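Local structure of HIAXHD3 (Humicola insolens, 3ZXK) at residues Tyr158-Ile163 against Gly188-Gly193. The protein hydrolyses alpha-L-arabinofuranosyl side chains, probably of arabinoxylan, as a family 43 glycoside hydrolase whose active site was engineered to add endo-xylanase activity. Numbering follows the deposited sequence.
With XYP (beta-D-xylopyranose), chain C; XYP (beta-D-xylopyranose), chain B.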
ATOM      1  N   TYR A 158      14.656   5.741  14.782  1.00  4.70           N
ATOM      2  CA  TYR A 158      14.921   4.879  13.635  1.00  5.08           C
ATOM      3  C   TYR A 158      15.913   3.813  13.975  1.00  5.55           C
ATOM      4  O   TYR A 158      16.541   3.872  15.027  1.00  5.88           O
ATOM      5  CB  TYR A 158      15.434   5.713  12.444  1.00  5.77           C
ATOM      6  CG  TYR A 158      16.797   6.316  12.684  1.00  5.57           C
ATOM      7  CD1 TYR A 158      16.943   7.510  13.387  1.00  6.80           C
ATOM      8  CD2 TYR A 158      17.948   5.693  12.183  1.00  5.65           C
ATOM      9  CE1 TYR A 158      18.199   8.071  13.603  1.00  7.30           C
ATOM     10  CE2 TYR A 158      19.207   6.244  12.384  1.00  6.52           C
ATOM     11  CZ  TYR A 158      19.329   7.447  13.086  1.00  7.34           C
ATOM     12  OH  TYR A 158      20.580   7.986  13.297  1.00 11.26           O
ATOM     13  N   GLY A 159      16.037   2.822  13.098  1.00  5.38           N
ATOM     14  CA  GLY A 159      17.163   1.885  13.228  1.00  6.55           C
ATOM     15  C   GLY A 159      16.736   0.441  13.209  1.00  7.21           C
ATOM     16  O   GLY A 159      15.557   0.118  13.327  1.00  7.76           O
ATOM     17  N   ASN A 160      17.736  -0.417  13.047  1.00  7.46           N
ATOM     18  CA  ASN A 160      17.626  -1.864  13.112  1.00  8.23           C
ATOM     19  C   ASN A 160      19.087  -2.334  13.114  1.00  8.41           C
ATOM     20  O   ASN A 160      19.850  -1.989  12.203  1.00  9.15           O
ATOM     21  CB  ASN A 160      16.835  -2.422  11.909  1.00  8.00           C
ATOM     22  CG  ASN A 160      16.954  -3.941  11.770  1.00  8.37           C
ATOM     23  OD1 ASN A 160      17.961  -4.550  12.157  1.00 10.47           O
ATOM     24  ND2 ASN A 160      15.940  -4.562  11.186  1.00 11.05           N
ATOM     25  N   PRO A 161      19.492  -3.121  14.118  1.00  8.38           N
ATOM     26  CA  PRO A 161      18.726  -3.816  15.134  1.00  9.63           C
ATOM     27  C   PRO A 161      18.515  -3.041  16.432  1.00  9.31           C
ATOM     28  O   PRO A 161      17.820  -3.530  17.345  1.00  9.97           O
ATOM     29  CB  PRO A 161      19.599  -5.050  15.416  1.00 10.24           C
ATOM     30  CG  PRO A 161      20.990  -4.540  15.258  1.00 10.27           C
ATOM     31  CD  PRO A 161      20.905  -3.573  14.094  1.00  9.49           C
ATOM     32  N   THR A 162      19.113  -1.853  16.511  1.00  8.80           N
ATOM     33  CA  THR A 162      19.029  -0.993  17.694  1.00  8.65           C
ATOM     34  C   THR A 162      18.471   0.343  17.292  1.00  7.67           C
ATOM     35  O   THR A 162      18.495   0.718  16.103  1.00  8.16           O
ATOM     36  CB  THR A 162      20.396  -0.812  18.370  1.00 10.04           C
ATOM     37  OG1 THR A 162      21.331  -0.331  17.404  1.00 11.36           O
ATOM     38  CG2 THR A 162      20.896  -2.141  18.877  1.00 10.82           C
ATOM     39  N   ILE A 163      17.915   1.055  18.272  1.00  7.18           N
ATOM     40  CA  ILE A 163      17.180   2.289  17.975  1.00  6.97           C
ATOM     41  C   ILE A 163      18.016   3.518  18.297  1.00  6.68           C
ATOM     42  O   ILE A 163      18.684   3.547  19.324  1.00  7.28           O
ATOM     43  CB  ILE A 163      15.816   2.344  18.705  1.00  6.98           C
ATOM     44  CG1 ILE A 163      15.009   1.068  18.399  1.00  7.28           C
ATOM     45  CG2 ILE A 163      15.010   3.574  18.271  1.00  7.23           C
ATOM     46  CD1 ILE A 163      14.720   0.819  16.918  1.00  7.56           C
ATOM     47  N   GLY A 188      19.900  -9.375  22.646  1.00 14.48           N
ATOM     48  CA  GLY A 188      20.408  -9.248  21.279  1.00 15.74           C
ATOM     49  C   GLY A 188      19.392  -9.480  20.174  1.00 15.27           C
ATOM     50  O   GLY A 188      19.775  -9.598  19.013  1.00 15.98           O
ATOM     51  N   GLN A 189      18.104  -9.523  20.526  1.00 14.51           N
ATOM     52  CA  GLN A 189      17.025  -9.646  19.541  1.00 14.14           C
ATOM     53  C   GLN A 189      16.975  -8.384  18.692  1.00 12.75           C
ATOM     54  O   GLN A 189      17.162  -7.269  19.195  1.00 12.34           O
ATOM     55  CB  GLN A 189      15.665  -9.813  20.229  1.00 16.23           C
ATOM     56  CG  GLN A 189      15.437 -11.124  20.970  1.00 20.20           C
ATOM     57  CD  GLN A 189      14.124 -11.132  21.755  1.00 21.30           C
ATOM     58  OE1 GLN A 189      13.327 -10.177  21.704  1.00 20.58           O
ATOM     59  NE2 GLN A 189      13.905 -12.199  22.508  1.00 26.94           N
ATOM     60  N   THR A 190      16.677  -8.559  17.416  1.00 11.39           N
ATOM     61  CA  THR A 190      16.486  -7.441  16.497  1.00 10.48           C
ATOM     62  C   THR A 190      15.166  -6.719  16.746  1.00 10.15           C
ATOM     63  O   THR A 190      14.116  -7.349  16.806  1.00 10.89           O
ATOM     64  CB  THR A 190      16.500  -7.962  15.060  1.00 11.73           C
ATOM     65  OG1 THR A 190      17.783  -8.538  14.797  1.00 14.88           O
ATOM     66  CG2 THR A 190      16.202  -6.840  14.047  1.00 11.94           C
ATOM     67  N   VAL A 191      15.224  -5.401  16.915  1.00  8.48           N
ATOM     68  CA  VAL A 191      14.013  -4.607  16.802  1.00  8.13           C
ATOM     69  C   VAL A 191      14.091  -3.596  15.650  1.00  8.00           C
ATOM     70  O   VAL A 191      15.178  -3.265  15.170  1.00  9.30           O
ATOM     71  CB  VAL A 191      13.626  -3.929  18.137  1.00  8.10           C
ATOM     72  CG1 VAL A 191      13.462  -4.984  19.244  1.00  8.62           C
ATOM     73  CG2 VAL A 191      14.649  -2.873  18.561  1.00  9.11           C
ATOM     74  N   GLU A 192      12.925  -3.171  15.170  1.00  7.58           N
ATOM     75  CA  GLU A 192      12.809  -2.193  14.069  1.00  6.68           C
ATOM     76  C   GLU A 192      11.389  -1.601  14.117  1.00  6.19           C
ATOM     77  O   GLU A 192      10.678  -1.729  15.102  1.00  6.36           O
ATOM     78  CB  GLU A 192      13.123  -2.830  12.686  1.00  7.55           C
ATOM     79  CG  GLU A 192      12.138  -3.890  12.183  1.00  9.20           C
ATOM     80  CD  GLU A 192      12.393  -4.341  10.736  1.00 12.04           C
ATOM     81  OE1 GLU A 192      13.428  -3.985  10.121  1.00 13.04           O
ATOM     82  OE2 GLU A 192      11.556  -5.086  10.185  1.00 17.43           O
ATOM     83  N   GLY A 193      10.979  -0.912  13.064  1.00  5.97           N
ATOM     84  CA  GLY A 193       9.595  -0.424  12.980  1.00  5.94           C
ATOM     85  C   GLY A 193       9.198   0.704  13.919  1.00  5.65           C
ATOM     86  O   GLY A 193       7.996   0.861  14.209  1.00  6.86           O
TER
HETATM   87  C1  XYP C   2      11.745  -9.754   7.777  1.00 25.23           C
HETATM   88  C2  XYP C   2      11.363  -8.292   8.033  1.00 24.33           C
HETATM   89  C3  XYP C   2      12.101  -7.341   7.096  1.00 24.39           C
HETATM   90  C4  XYP C   2      13.607  -7.512   7.268  1.00 27.68           C
HETATM   91  C5  XYP C   2      13.963  -8.883   7.844  1.00 27.15           C
HETATM   92  O2  XYP C   2       9.962  -8.088   7.831  1.00 20.16           O
HETATM   93  O3  XYP C   2      11.722  -5.989   7.387  1.00 23.45           O
HETATM   94  O4  XYP C   2      14.201  -6.846   6.151  1.00 27.62           O
HETATM   95  O5  XYP C   2      13.092  -9.870   7.296  1.00 27.25           O
HETATM   96  C1  XYP B   4      15.533  -6.430   6.506  1.00 30.74           C
HETATM   97  C2  XYP B   4      16.332  -6.223   5.220  1.00 32.85           C
HETATM   98  C3  XYP B   4      17.691  -5.594   5.538  1.00 35.00           C
HETATM   99  C4  XYP B   4      17.484  -4.302   6.333  1.00 32.13           C
HETATM  100  C5  XYP B   4      16.745  -4.636   7.624  1.00 27.30           C
HETATM  101  O2  XYP B   4      16.488  -7.467   4.530  1.00 39.49           O
HETATM  102  O3  XYP B   4      18.388  -5.325   4.320  1.00 38.83           O
HETATM  103  O4  XYP B   4      18.715  -3.618   6.612  1.00 34.88           O
HETATM  104  O5  XYP B   4      15.476  -5.211   7.270  1.00 30.73           O
HETATM  105  O   HOH W   1      18.305  -4.821  19.640  1.00 11.20           O
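A cis peptide bond between Asn-160 and Pro-161 brings both of their CA atoms against the carbonyl oxygen of Val-191. Asn-160 CA lies 3.5 Å from Val-191 O in a CA-H...O contact, and Pro-161 CA makes a second one. The contact joins two neighbouring blades of the family 43 beta-propeller. Residues 158-163 link strands 154-158 and 163-168 of one blade, and 188-193 lead into strand 192-199 of the next. The backbones are tied by Val-191 N, which donates to Pro-161 O at 3.2 Å. A water gives a second bond to Pro-161 O and also donates to Gln-189 O. On the buried side, Val-191 CG2 packs 4.0 Å from Ile-163 CG1, the two side chains crossing at about a right angle. Val-207 of strand 202-209 touches both.

The polar end of the contact belongs to the glycan pocket. Asn-160 and Glu-192 lie side by side, pointing the same way. Asn-160 CG is anti to the backbone N (chi1 167°), beside its own carbonyl carbon. Thr-190 CG2 lies 3.5 Å from Asn-160 OD1. Asn-160 ND2 donates to Glu-192 OE1 at 2.8 Å. The acceptor is in the amide plane, but the donor stands 47° out of the carboxylate plane. OE1 also hydrogen-bonds Tyr-142 OH. The other carboxylate oxygen serves the sugar: O3 of the chain C xylopyranose donates to Glu-192 OE2 at 2.9 Å.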